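Local coordinates for 4-hydroxybutyrate coenzyme A transferase (Shewanella oneidensis, PDB 2OAS) that transfers coenzyme A from an acyl-CoA, probably acetyl-CoA, to 4-hydroxybutyrate, as a member of the acetyl-CoA hydrolase/transferase family, at the interface of chains A and B. Sequence-based numbering; all coordinates share one arbitrary frame. Chains: chain A/B, 4-hydroxybutyrate coenzyme A transferase.

Contact 1: the interface of chains A and B. Residues chain A 92, 94, 319-320, 325, 370, 372-373; chain B 315, 377, 397.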
ATOM      1  N   TYR A  92      -2.668  -8.741 -18.642  1.00 35.57           N
ATOM      2  CA  TYR A  92      -1.923  -7.988 -17.643  1.00 34.23           C
ATOM      3  C   TYR A  92      -2.412  -8.377 -16.258  1.00 34.58           C
ATOM      4  O   TYR A  92      -3.606  -8.240 -15.947  1.00 34.26           O
ATOM      5  CB  TYR A  92      -2.115  -6.492 -17.829  1.00 34.64           C
ATOM      6  CG  TYR A  92      -1.626  -5.655 -16.659  1.00 35.24           C
ATOM      7  CD1 TYR A  92      -2.506  -4.853 -15.935  1.00 36.24           C
ATOM      8  CD2 TYR A  92      -0.281  -5.636 -16.301  1.00 36.38           C
ATOM      9  CE1 TYR A  92      -2.054  -4.047 -14.892  1.00 37.44           C
ATOM     10  CE2 TYR A  92       0.181  -4.836 -15.261  1.00 36.16           C
ATOM     11  CZ  TYR A  92      -0.710  -4.041 -14.568  1.00 37.71           C
ATOM     12  OH  TYR A  92      -0.248  -3.197 -13.581  1.00 38.60           O
ATOM     13  N   PRO A  94      -1.982  -7.419 -12.481  1.00 29.80           N
ATOM     14  CA  PRO A  94      -1.416  -6.479 -11.517  1.00 29.56           C
ATOM     15  C   PRO A  94      -0.919  -7.189 -10.246  1.00 29.17           C
ATOM     16  O   PRO A  94      -1.658  -7.957  -9.632  1.00 28.71           O
ATOM     17  CB  PRO A  94      -2.575  -5.519 -11.267  1.00 28.53           C
ATOM     18  CG  PRO A  94      -3.780  -6.392 -11.413  1.00 27.15           C
ATOM     19  CD  PRO A  94      -3.442  -7.246 -12.605  1.00 28.39           C
ATOM     20  N   ASP A 319       1.144   2.908 -13.796  1.00 38.13           N
ATOM     21  CA  ASP A 319       1.185   1.657 -14.559  1.00 38.27           C
ATOM     22  C   ASP A 319       0.345   1.720 -15.847  1.00 37.52           C
ATOM     23  O   ASP A 319       0.363   0.793 -16.652  1.00 37.29           O
ATOM     24  CB  ASP A 319       0.715   0.486 -13.682  1.00 37.74           C
ATOM     25  CG  ASP A 319      -0.793   0.469 -13.472  1.00 38.58           C
ATOM     26  OD1 ASP A 319      -1.391   1.552 -13.305  1.00 38.69           O
ATOM     27  OD2 ASP A 319      -1.377  -0.639 -13.463  1.00 38.18           O
ATOM     28  N   SER A 320      -0.365   2.822 -16.059  1.00 36.73           N
ATOM     29  CA  SER A 320      -1.207   2.911 -17.240  1.00 36.74           C
ATOM     30  C   SER A 320      -1.708   4.321 -17.546  1.00 36.52           C
ATOM     31  O   SER A 320      -1.482   5.249 -16.776  1.00 36.72           O
ATOM     32  CB  SER A 320      -2.408   1.998 -17.042  1.00 36.27           C
ATOM     33  OG  SER A 320      -3.012   2.288 -15.793  1.00 34.33           O
ATOM     34  N   ILE A 325      -3.011  -0.364 -20.345  1.00 37.52           N
ATOM     35  CA  ILE A 325      -1.846  -0.675 -19.528  1.00 36.76           C
ATOM     36  C   ILE A 325      -0.553  -0.280 -20.220  1.00 36.72           C
ATOM     37  O   ILE A 325      -0.309  -0.672 -21.358  1.00 37.24           O
ATOM     38  CB  ILE A 325      -1.783  -2.168 -19.204  1.00 35.85           C
ATOM     39  CG1 ILE A 325      -3.139  -2.640 -18.672  1.00 34.88           C
ATOM     40  CG2 ILE A 325      -0.670  -2.433 -18.198  1.00 35.86           C
ATOM     41  CD1 ILE A 325      -3.639  -1.879 -17.467  1.00 33.84           C
ATOM     42  N   GLY A 370     -10.732   4.816 -14.993  1.00 34.48           N
ATOM     43  CA  GLY A 370     -10.079   3.520 -14.992  1.00 33.96           C
ATOM     44  C   GLY A 370      -8.582   3.548 -14.776  1.00 33.67           C
ATOM     45  O   GLY A 370      -7.933   2.507 -14.843  1.00 35.56           O
ATOM     46  N   GLY A 372      -5.057   3.218 -13.376  1.00 32.99           N
ATOM     47  CA  GLY A 372      -4.558   2.308 -12.360  1.00 33.47           C
ATOM     48  C   GLY A 372      -3.821   3.048 -11.268  1.00 33.41           C
ATOM     49  O   GLY A 372      -2.774   3.656 -11.510  1.00 33.73           O
ATOM     50  N   VAL A 373      -4.365   3.024 -10.058  1.00 32.99           N
ATOM     51  CA  VAL A 373      -3.694   3.691  -8.952  1.00 32.72           C
ATOM     52  C   VAL A 373      -2.606   2.753  -8.421  1.00 31.49           C
ATOM     53  O   VAL A 373      -2.905   1.639  -8.006  1.00 31.93           O
ATOM     54  CB  VAL A 373      -4.675   4.001  -7.812  1.00 33.03           C
ATOM     55  CG1 VAL A 373      -3.901   4.423  -6.567  1.00 32.53           C
ATOM     56  CG2 VAL A 373      -5.641   5.071  -8.241  1.00 32.75           C
TER
ATOM     57  N   GLN B 315      -9.834  -2.432  -8.046  1.00 30.75           N
ATOM     58  CA  GLN B 315      -9.421  -1.256  -7.269  1.00 31.57           C
ATOM     59  C   GLN B 315     -10.517  -0.986  -6.253  1.00 33.02           C
ATOM     60  O   GLN B 315     -11.688  -0.855  -6.603  1.00 33.31           O
ATOM     61  CB  GLN B 315      -9.206  -0.018  -8.144  1.00 30.46           C
ATOM     62  CG  GLN B 315      -8.142  -0.166  -9.233  1.00 28.93           C
ATOM     63  CD  GLN B 315      -7.707   1.176  -9.805  1.00 28.47           C
ATOM     64  OE1 GLN B 315      -6.936   1.913  -9.188  1.00 27.63           O
ATOM     65  NE2 GLN B 315      -8.221   1.506 -10.995  1.00 31.45           N
ATOM     66  N   ARG B 377      -5.301  -2.650  -6.716  1.00 34.45           N
ATOM     67  CA  ARG B 377      -5.441  -3.912  -7.432  1.00 33.36           C
ATOM     68  C   ARG B 377      -4.525  -4.983  -6.867  1.00 33.36           C
ATOM     69  O   ARG B 377      -4.966  -6.051  -6.482  1.00 35.73           O
ATOM     70  CB  ARG B 377      -5.012  -3.759  -8.883  1.00 34.01           C
ATOM     71  CG  ARG B 377      -5.828  -2.865  -9.727  1.00 32.49           C
ATOM     72  CD  ARG B 377      -5.082  -2.593 -11.023  1.00 34.37           C
ATOM     73  NE  ARG B 377      -5.986  -2.011 -12.001  1.00 35.44           N
ATOM     74  CZ  ARG B 377      -5.606  -1.345 -13.074  1.00 37.19           C
ATOM     75  NH1 ARG B 377      -4.317  -1.156 -13.333  1.00 37.00           N
ATOM     76  NH2 ARG B 377      -6.531  -0.860 -13.890  1.00 40.57           N
ATOM     77  N   LEU B 397      -6.652  -9.095 -15.770  1.00 32.56           N
ATOM     78  CA  LEU B 397      -7.762  -8.144 -15.759  1.00 34.11           C
ATOM     79  C   LEU B 397      -9.043  -8.771 -16.275  1.00 33.92           C
ATOM     80  O   LEU B 397     -10.107  -8.513 -15.732  1.00 35.03           O
ATOM     81  CB  LEU B 397      -7.450  -6.886 -16.573  1.00 33.20           C
ATOM     82  CG  LEU B 397      -6.264  -6.035 -16.118  1.00 35.34           C
ATOM     83  CD1 LEU B 397      -6.277  -4.719 -16.877  1.00 33.69           C
ATOM     84  CD2 LEU B 397      -6.330  -5.775 -14.613  1.00 36.19           C
TER
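B:Arg377 reaches across to A:Asp319 and forms a salt bridge, with NH1 of the guanidinium 3.0 Å from the carboxylate oxygen OD2. The arginine chain is extended from CG to NE, which carries the charge beyond its backbone. OD2 lies at the edge of the guanidinium, yet carboxylate and guanidinium planes are turned 63° apart, and the N-H does not point at the oxygen, so the attraction is ionic rather than a hydrogen bond. Within chain A, the phenol OH of A:Tyr92 donates to the anti lone pair of OD2 at 2.8 Å, and A:Ser320 OG donates to OD1 from above the carboxylate plane; together they fix the rotation of the acid. One guanidinium face lies on CA of A:Gly372, where the lack of a side chain probably lets the arginine come close.

A neutral hydrogen bond stands beside this pair: the backbone N of A:Val373 donates to the amide oxygen OE1 of B:Gln315 at 2.9 Å, nearly straight (165° at H) but from above the carbonyl plane.

Among apolar groups, B:Leu397 sends CD1 to the ring edge of A:Tyr92 and, tip to tip, to CD1 of A:Ile325 at 3.9 Å, while CD2 meets CD of A:Pro94 at 3.8 Å. The A:Pro94 ring crosses the B:Arg377 chain at CB. The site probably helps hold the two chains together, through a charge pair flanked by hydrocarbon.

Contact 2: the interface of chains A and B. Residues chain A 73, 91-94; chain B 394-397, 399.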
ATOM      1  N   ARG A  73       1.558 -13.201 -20.681  1.00 31.32           N
ATOM      2  CA  ARG A  73       0.892 -12.926 -19.395  1.00 31.74           C
ATOM      3  C   ARG A  73       1.865 -12.021 -18.644  1.00 32.29           C
ATOM      4  O   ARG A  73       2.834 -12.488 -18.059  1.00 32.68           O
ATOM      5  CB  ARG A  73       0.651 -14.213 -18.610  1.00 29.43           C
ATOM      6  CG  ARG A  73      -0.321 -14.065 -17.435  1.00 30.44           C
ATOM      7  CD  ARG A  73      -0.687 -15.432 -16.870  1.00 30.50           C
ATOM      8  NE  ARG A  73      -1.536 -15.383 -15.684  1.00 29.29           N
ATOM      9  CZ  ARG A  73      -2.847 -15.159 -15.696  1.00 28.09           C
ATOM     10  NH1 ARG A  73      -3.482 -14.954 -16.842  1.00 28.83           N
ATOM     11  NH2 ARG A  73      -3.529 -15.170 -14.558  1.00 27.88           N
ATOM     12  N   ASP A  91      -2.398 -10.559 -21.679  1.00 40.04           N
ATOM     13  CA  ASP A  91      -3.011 -10.385 -20.377  1.00 37.90           C
ATOM     14  C   ASP A  91      -2.095  -9.660 -19.414  1.00 37.00           C
ATOM     15  O   ASP A  91      -0.900  -9.926 -19.375  1.00 36.50           O
ATOM     16  CB  ASP A  91      -3.378 -11.736 -19.796  1.00 38.61           C
ATOM     17  CG  ASP A  91      -4.428 -12.431 -20.603  1.00 39.67           C
ATOM     18  OD1 ASP A  91      -5.393 -11.742 -20.976  1.00 41.90           O
ATOM     19  OD2 ASP A  91      -4.300 -13.649 -20.863  1.00 39.58           O
ATOM     20  N   TYR A  92      -2.668  -8.741 -18.642  1.00 35.57           N
ATOM     21  CA  TYR A  92      -1.923  -7.988 -17.643  1.00 34.23           C
ATOM     22  C   TYR A  92      -2.412  -8.377 -16.258  1.00 34.58           C
ATOM     23  O   TYR A  92      -3.606  -8.240 -15.947  1.00 34.26           O
ATOM     24  CB  TYR A  92      -2.115  -6.492 -17.829  1.00 34.64           C
ATOM     25  CG  TYR A  92      -1.626  -5.655 -16.659  1.00 35.24           C
ATOM     26  CD1 TYR A  92      -2.506  -4.853 -15.935  1.00 36.24           C
ATOM     27  CD2 TYR A  92      -0.281  -5.636 -16.301  1.00 36.38           C
ATOM     28  CE1 TYR A  92      -2.054  -4.047 -14.892  1.00 37.44           C
ATOM     29  CE2 TYR A  92       0.181  -4.836 -15.261  1.00 36.16           C
ATOM     30  CZ  TYR A  92      -0.710  -4.041 -14.568  1.00 37.71           C
ATOM     31  OH  TYR A  92      -0.248  -3.197 -13.581  1.00 38.60           O
ATOM     32  N   VAL A  93      -1.482  -8.853 -15.427  1.00 33.10           N
ATOM     33  CA  VAL A  93      -1.789  -9.266 -14.065  1.00 31.39           C
ATOM     34  C   VAL A  93      -1.173  -8.306 -13.067  1.00 30.50           C
ATOM     35  O   VAL A  93       0.018  -8.349 -12.815  1.00 32.48           O
ATOM     36  CB  VAL A  93      -1.269 -10.692 -13.788  1.00 31.01           C
ATOM     37  CG1 VAL A  93      -1.607 -11.107 -12.353  1.00 30.36           C
ATOM     38  CG2 VAL A  93      -1.899 -11.666 -14.777  1.00 29.99           C
ATOM     39  N   PRO A  94      -1.982  -7.419 -12.481  1.00 29.80           N
ATOM     40  CA  PRO A  94      -1.416  -6.479 -11.517  1.00 29.56           C
ATOM     41  C   PRO A  94      -0.919  -7.189 -10.246  1.00 29.17           C
ATOM     42  O   PRO A  94      -1.658  -7.957  -9.632  1.00 28.71           O
ATOM     43  CB  PRO A  94      -2.575  -5.519 -11.267  1.00 28.53           C
ATOM     44  CG  PRO A  94      -3.780  -6.392 -11.413  1.00 27.15           C
ATOM     45  CD  PRO A  94      -3.442  -7.246 -12.605  1.00 28.39           C
TER
ATOM     46  N   GLY B 394      -3.439 -12.927  -8.282  1.00 29.20           N
ATOM     47  CA  GLY B 394      -2.761 -13.479  -9.439  1.00 30.09           C
ATOM     48  C   GLY B 394      -3.625 -13.540 -10.693  1.00 29.55           C
ATOM     49  O   GLY B 394      -3.151 -13.965 -11.736  1.00 29.57           O
ATOM     50  N   ARG B 395      -4.875 -13.098 -10.622  1.00 30.13           N
ATOM     51  CA  ARG B 395      -5.732 -13.161 -11.807  1.00 32.39           C
ATOM     52  C   ARG B 395      -5.554 -11.970 -12.742  1.00 31.62           C
ATOM     53  O   ARG B 395      -5.328 -10.851 -12.300  1.00 32.64           O
ATOM     54  CB  ARG B 395      -7.197 -13.274 -11.397  1.00 33.77           C
ATOM     55  CG  ARG B 395      -7.449 -14.267 -10.283  1.00 37.17           C
ATOM     56  CD  ARG B 395      -7.101 -15.670 -10.701  1.00 43.37           C
ATOM     57  NE  ARG B 395      -6.676 -16.482  -9.553  1.00 50.55           N
ATOM     58  CZ  ARG B 395      -7.488 -16.966  -8.615  1.00 51.20           C
ATOM     59  NH1 ARG B 395      -6.990 -17.683  -7.617  1.00 53.38           N
ATOM     60  NH2 ARG B 395      -8.797 -16.748  -8.687  1.00 53.50           N
ATOM     61  N   SER B 396      -5.646 -12.207 -14.042  1.00 31.64           N
ATOM     62  CA  SER B 396      -5.508 -11.112 -15.013  1.00 31.29           C
ATOM     63  C   SER B 396      -6.697 -10.148 -14.967  1.00 31.15           C
ATOM     64  O   SER B 396      -7.650 -10.351 -14.217  1.00 28.66           O
ATOM     65  CB  SER B 396      -5.376 -11.683 -16.415  1.00 29.80           C
ATOM     66  OG  SER B 396      -6.356 -12.678 -16.623  1.00 31.61           O
ATOM     67  N   LEU B 397      -6.652  -9.095 -15.770  1.00 32.56           N
ATOM     68  CA  LEU B 397      -7.762  -8.144 -15.759  1.00 34.11           C
ATOM     69  C   LEU B 397      -9.043  -8.771 -16.275  1.00 33.92           C
ATOM     70  O   LEU B 397     -10.107  -8.513 -15.732  1.00 35.03           O
ATOM     71  CB  LEU B 397      -7.450  -6.886 -16.573  1.00 33.20           C
ATOM     72  CG  LEU B 397      -6.264  -6.035 -16.118  1.00 35.34           C
ATOM     73  CD1 LEU B 397      -6.277  -4.719 -16.877  1.00 33.69           C
ATOM     74  CD2 LEU B 397      -6.330  -5.775 -14.613  1.00 36.19           C
ATOM     75  N   GLU B 399      -9.797 -11.917 -16.114  1.00 37.22           N
ATOM     76  CA  GLU B 399     -10.204 -12.921 -15.131  1.00 35.79           C
ATOM     77  C   GLU B 399     -10.893 -12.256 -13.938  1.00 35.13           C
ATOM     78  O   GLU B 399     -11.913 -12.747 -13.445  1.00 35.77           O
ATOM     79  CB  GLU B 399      -8.990 -13.726 -14.667  1.00 35.68           C
ATOM     80  CG  GLU B 399      -8.413 -14.617 -15.761  1.00 37.54           C
ATOM     81  CD  GLU B 399      -7.169 -15.398 -15.331  1.00 38.24           C
ATOM     82  OE1 GLU B 399      -6.777 -16.323 -16.076  1.00 38.90           O
ATOM     83  OE2 GLU B 399      -6.585 -15.092 -14.267  1.00 37.33           O
TER
HETATM   84  O   HOH W   1      -0.722 -15.287 -13.052  1.00 33.64           O
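A:Val93 packs against the turn of chain B that leads into helix 397-405, and here the contact is tight. The two methyls divide the work: CG2 touches CA of B:Ser396 at 3.7 Å, while CG1, anti to the backbone N (chi1 -180°), lies against B:Gly394. A branched residue suits this place because CG2 also covers the guanidinium face of A:Arg73.

A:Arg73 is held firmly too: it crosses the chain of B:Glu399 at about a right angle, and NH2 forms a salt bridge and hydrogen bond with the carboxylate OE2 at 3.1 Å. The oxygen lies in the guanidinium plane, the donor above the carboxylate plane. From that same face the backbone N of B:Ser396 donates to OE2 at 3.0 Å, half of an N-terminal capping box, so two N-H groups grip one oxygen. An alanine in place of B:Glu399 would probably leave the charge of A:Arg73 without its mate and the N-H of B:Ser396 without this acceptor.

The flank toward B:Gly394 is looser: a weak bond joins NH2 to its carbonyl O, and water 1 links A:Arg73 NE, at 2.8 Å, to that carbonyl.

In the fold, strand 70-74 and the end of strand 91-92 with the loop after it meet the loop and first turn of the partner's helix 397-405.

Contact 3: the interface of chains A and B. Residues chain A 315, 377, 397, 423-424; chain B 323, 325, 370.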
ATOM      1  N   GLN A 315      -3.396  11.197  -5.591  1.00 29.66           N
ATOM      2  CA  GLN A 315      -3.469   9.799  -6.036  1.00 30.39           C
ATOM      3  C   GLN A 315      -2.536   9.644  -7.232  1.00 30.29           C
ATOM      4  O   GLN A 315      -2.639  10.373  -8.206  1.00 31.49           O
ATOM      5  CB  GLN A 315      -4.891   9.381  -6.425  1.00 29.69           C
ATOM      6  CG  GLN A 315      -5.914   9.448  -5.291  1.00 27.00           C
ATOM      7  CD  GLN A 315      -7.186   8.674  -5.609  1.00 29.19           C
ATOM      8  OE1 GLN A 315      -7.226   7.451  -5.500  1.00 27.79           O
ATOM      9  NE2 GLN A 315      -8.239   9.395  -6.023  1.00 30.95           N
ATOM     10  N   ARG A 377      -3.148   8.153  -1.975  1.00 33.05           N
ATOM     11  CA  ARG A 377      -3.051   9.437  -1.281  1.00 32.89           C
ATOM     12  C   ARG A 377      -2.200   9.323  -0.027  1.00 33.11           C
ATOM     13  O   ARG A 377      -1.219  10.040   0.144  1.00 34.17           O
ATOM     14  CB  ARG A 377      -4.413   9.899  -0.792  1.00 32.56           C
ATOM     15  CG  ARG A 377      -5.395  10.265  -1.814  1.00 32.42           C
ATOM     16  CD  ARG A 377      -6.754  10.419  -1.161  1.00 33.05           C
ATOM     17  NE  ARG A 377      -7.680  11.055  -2.084  1.00 37.18           N
ATOM     18  CZ  ARG A 377      -9.001  10.988  -1.996  1.00 38.58           C
ATOM     19  NH1 ARG A 377      -9.581  10.307  -1.016  1.00 38.44           N
ATOM     20  NH2 ARG A 377      -9.739  11.601  -2.904  1.00 41.05           N
ATOM     21  N   LEU A 397      -6.872  17.952   1.873  1.00 33.10           N
ATOM     22  CA  LEU A 397      -7.137  17.941   0.438  1.00 33.84           C
ATOM     23  C   LEU A 397      -6.949  19.315  -0.185  1.00 33.96           C
ATOM     24  O   LEU A 397      -6.385  19.423  -1.272  1.00 31.83           O
ATOM     25  CB  LEU A 397      -8.546  17.430   0.135  1.00 33.19           C
ATOM     26  CG  LEU A 397      -8.862  15.987   0.553  1.00 33.84           C
ATOM     27  CD1 LEU A 397     -10.198  15.556  -0.065  1.00 33.58           C
ATOM     28  CD2 LEU A 397      -7.754  15.053   0.107  1.00 33.47           C
ATOM     29  N   VAL A 423     -14.993  20.454  -8.849  1.00 39.72           N
ATOM     30  CA  VAL A 423     -14.991  19.013  -8.835  1.00 38.70           C
ATOM     31  C   VAL A 423     -14.825  18.436  -7.444  1.00 39.47           C
ATOM     32  O   VAL A 423     -15.521  17.488  -7.075  1.00 39.67           O
ATOM     33  CB  VAL A 423     -13.889  18.470  -9.718  1.00 38.80           C
ATOM     34  CG1 VAL A 423     -13.936  16.966  -9.723  1.00 38.65           C
ATOM     35  CG2 VAL A 423     -14.034  19.026 -11.119  1.00 37.07           C
ATOM     36  N   TRP A 424     -13.902  18.998  -6.671  1.00 39.28           N
ATOM     37  CA  TRP A 424     -13.643  18.509  -5.320  1.00 39.56           C
ATOM     38  C   TRP A 424     -14.387  19.306  -4.257  1.00 40.24           C
ATOM     39  O   TRP A 424     -14.489  18.878  -3.115  1.00 40.21           O
ATOM     40  CB  TRP A 424     -12.136  18.523  -5.015  1.00 38.70           C
ATOM     41  CG  TRP A 424     -11.331  17.606  -5.896  1.00 38.50           C
ATOM     42  CD1 TRP A 424     -10.778  17.904  -7.107  1.00 39.38           C
ATOM     43  CD2 TRP A 424     -11.051  16.220  -5.660  1.00 38.09           C
ATOM     44  NE1 TRP A 424     -10.170  16.793  -7.640  1.00 37.66           N
ATOM     45  CE2 TRP A 424     -10.316  15.749  -6.770  1.00 38.33           C
ATOM     46  CE3 TRP A 424     -11.333  15.333  -4.608  1.00 36.41           C
ATOM     47  CZ2 TRP A 424      -9.881  14.417  -6.873  1.00 38.67           C
ATOM     48  CZ3 TRP A 424     -10.901  14.013  -4.710  1.00 35.35           C
ATOM     49  CH2 TRP A 424     -10.174  13.571  -5.831  1.00 36.61           C
TER
ATOM     50  N   THR B 323     -15.837  12.451  -4.925  1.00 40.73           N
ATOM     51  CA  THR B 323     -14.965  13.456  -4.341  1.00 40.66           C
ATOM     52  C   THR B 323     -15.410  13.831  -2.933  1.00 41.32           C
ATOM     53  O   THR B 323     -14.738  14.603  -2.244  1.00 41.44           O
ATOM     54  CB  THR B 323     -14.948  14.726  -5.181  1.00 40.09           C
ATOM     55  OG1 THR B 323     -16.254  15.297  -5.184  1.00 40.90           O
ATOM     56  CG2 THR B 323     -14.534  14.408  -6.615  1.00 41.04           C
ATOM     57  N   ILE B 325     -15.747  13.011   0.781  1.00 39.22           N
ATOM     58  CA  ILE B 325     -15.152  12.138   1.790  1.00 36.37           C
ATOM     59  C   ILE B 325     -16.196  11.599   2.747  1.00 36.15           C
ATOM     60  O   ILE B 325     -16.953  12.358   3.348  1.00 34.76           O
ATOM     61  CB  ILE B 325     -14.095  12.884   2.605  1.00 36.43           C
ATOM     62  CG1 ILE B 325     -13.120  13.601   1.671  1.00 34.43           C
ATOM     63  CG2 ILE B 325     -13.342  11.891   3.502  1.00 35.95           C
ATOM     64  CD1 ILE B 325     -12.443  12.698   0.667  1.00 35.24           C
ATOM     65  N   GLY B 370     -12.528  10.767  -9.198  1.00 33.25           N
ATOM     66  CA  GLY B 370     -11.973  11.245  -7.949  1.00 33.96           C
ATOM     67  C   GLY B 370     -12.130  10.324  -6.760  1.00 33.24           C
ATOM     68  O   GLY B 370     -11.755  10.685  -5.643  1.00 33.77           O
TER
HETATM   69  O   HOH W   2     -13.287  16.993  -1.555  1.00 27.06           O
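B:Thr323 meets the C-terminal tail of chain A, A:Val423 and A:Trp424, which follows helix 410-422 in this member of the acetyl-CoA hydrolase/transferase family. From its CB, the threonine side chain begins against the indole, 3.7 Å from CE3 of A:Trp424. One branch, OG1, stands between the backbone N and the carbonyl carbon (chi1 64°) and from there donates to the carbonyl O of A:Val423 at 3.0 Å. The C=O...donor angle is 153°, and the hydroxyl lies in the carbonyl plane. The other branch, the methyl CG2, rests above the indole face toward its rim, lies 3.3 Å from the carbonyl O of A:Val423 and also reaches CG1 of that valine. Threonine suits the spot because one small side chain offers both a donor and a methyl.

Water 2 adds a backbone bridge, lying 2.7 Å from A:Trp424 O and 2.9 Å from B:Thr323 O.

The far rim of the indole, at CH2, comes 3.3 Å from the carbonyl O of B:Gly370 and 3.6 Å from its CA, on the same side of the ring as B:Thr323; a residue without a side chain probably lets the broad ring approach the backbone. CH2 also lies at the edge of the A:Arg377 guanidinium within its own chain. Farther along, A:Leu397 and B:Ile325 meet tip to tip, CD1 to CD1 at 3.7 Å, the twin of the A:Ile325 and B:Leu397 pair with the chains exchanged.

Contact 1 and contact 2 are neighbours, their C-alpha centres about 9 Å apart, and they share A:Tyr92, A:Pro94 and B:Leu397, so the start of helix 397-405 serves both. Contact 3 lies about 19 Å from contact 1 and 28 Å from contact 2, with the chain roles exchanged. Positions 315, 325, 370, 377 and 397 recur in contacts 1 and 3 from opposite chains, as the two-fold symmetry requires. Each chain therefore supplies both sides of the interface, and every patch has a twin with the chains exchanged; contact 3 adds the C-terminal tail. This is consistent with a symmetric dimer, although the deposited assembly alone does not prove it.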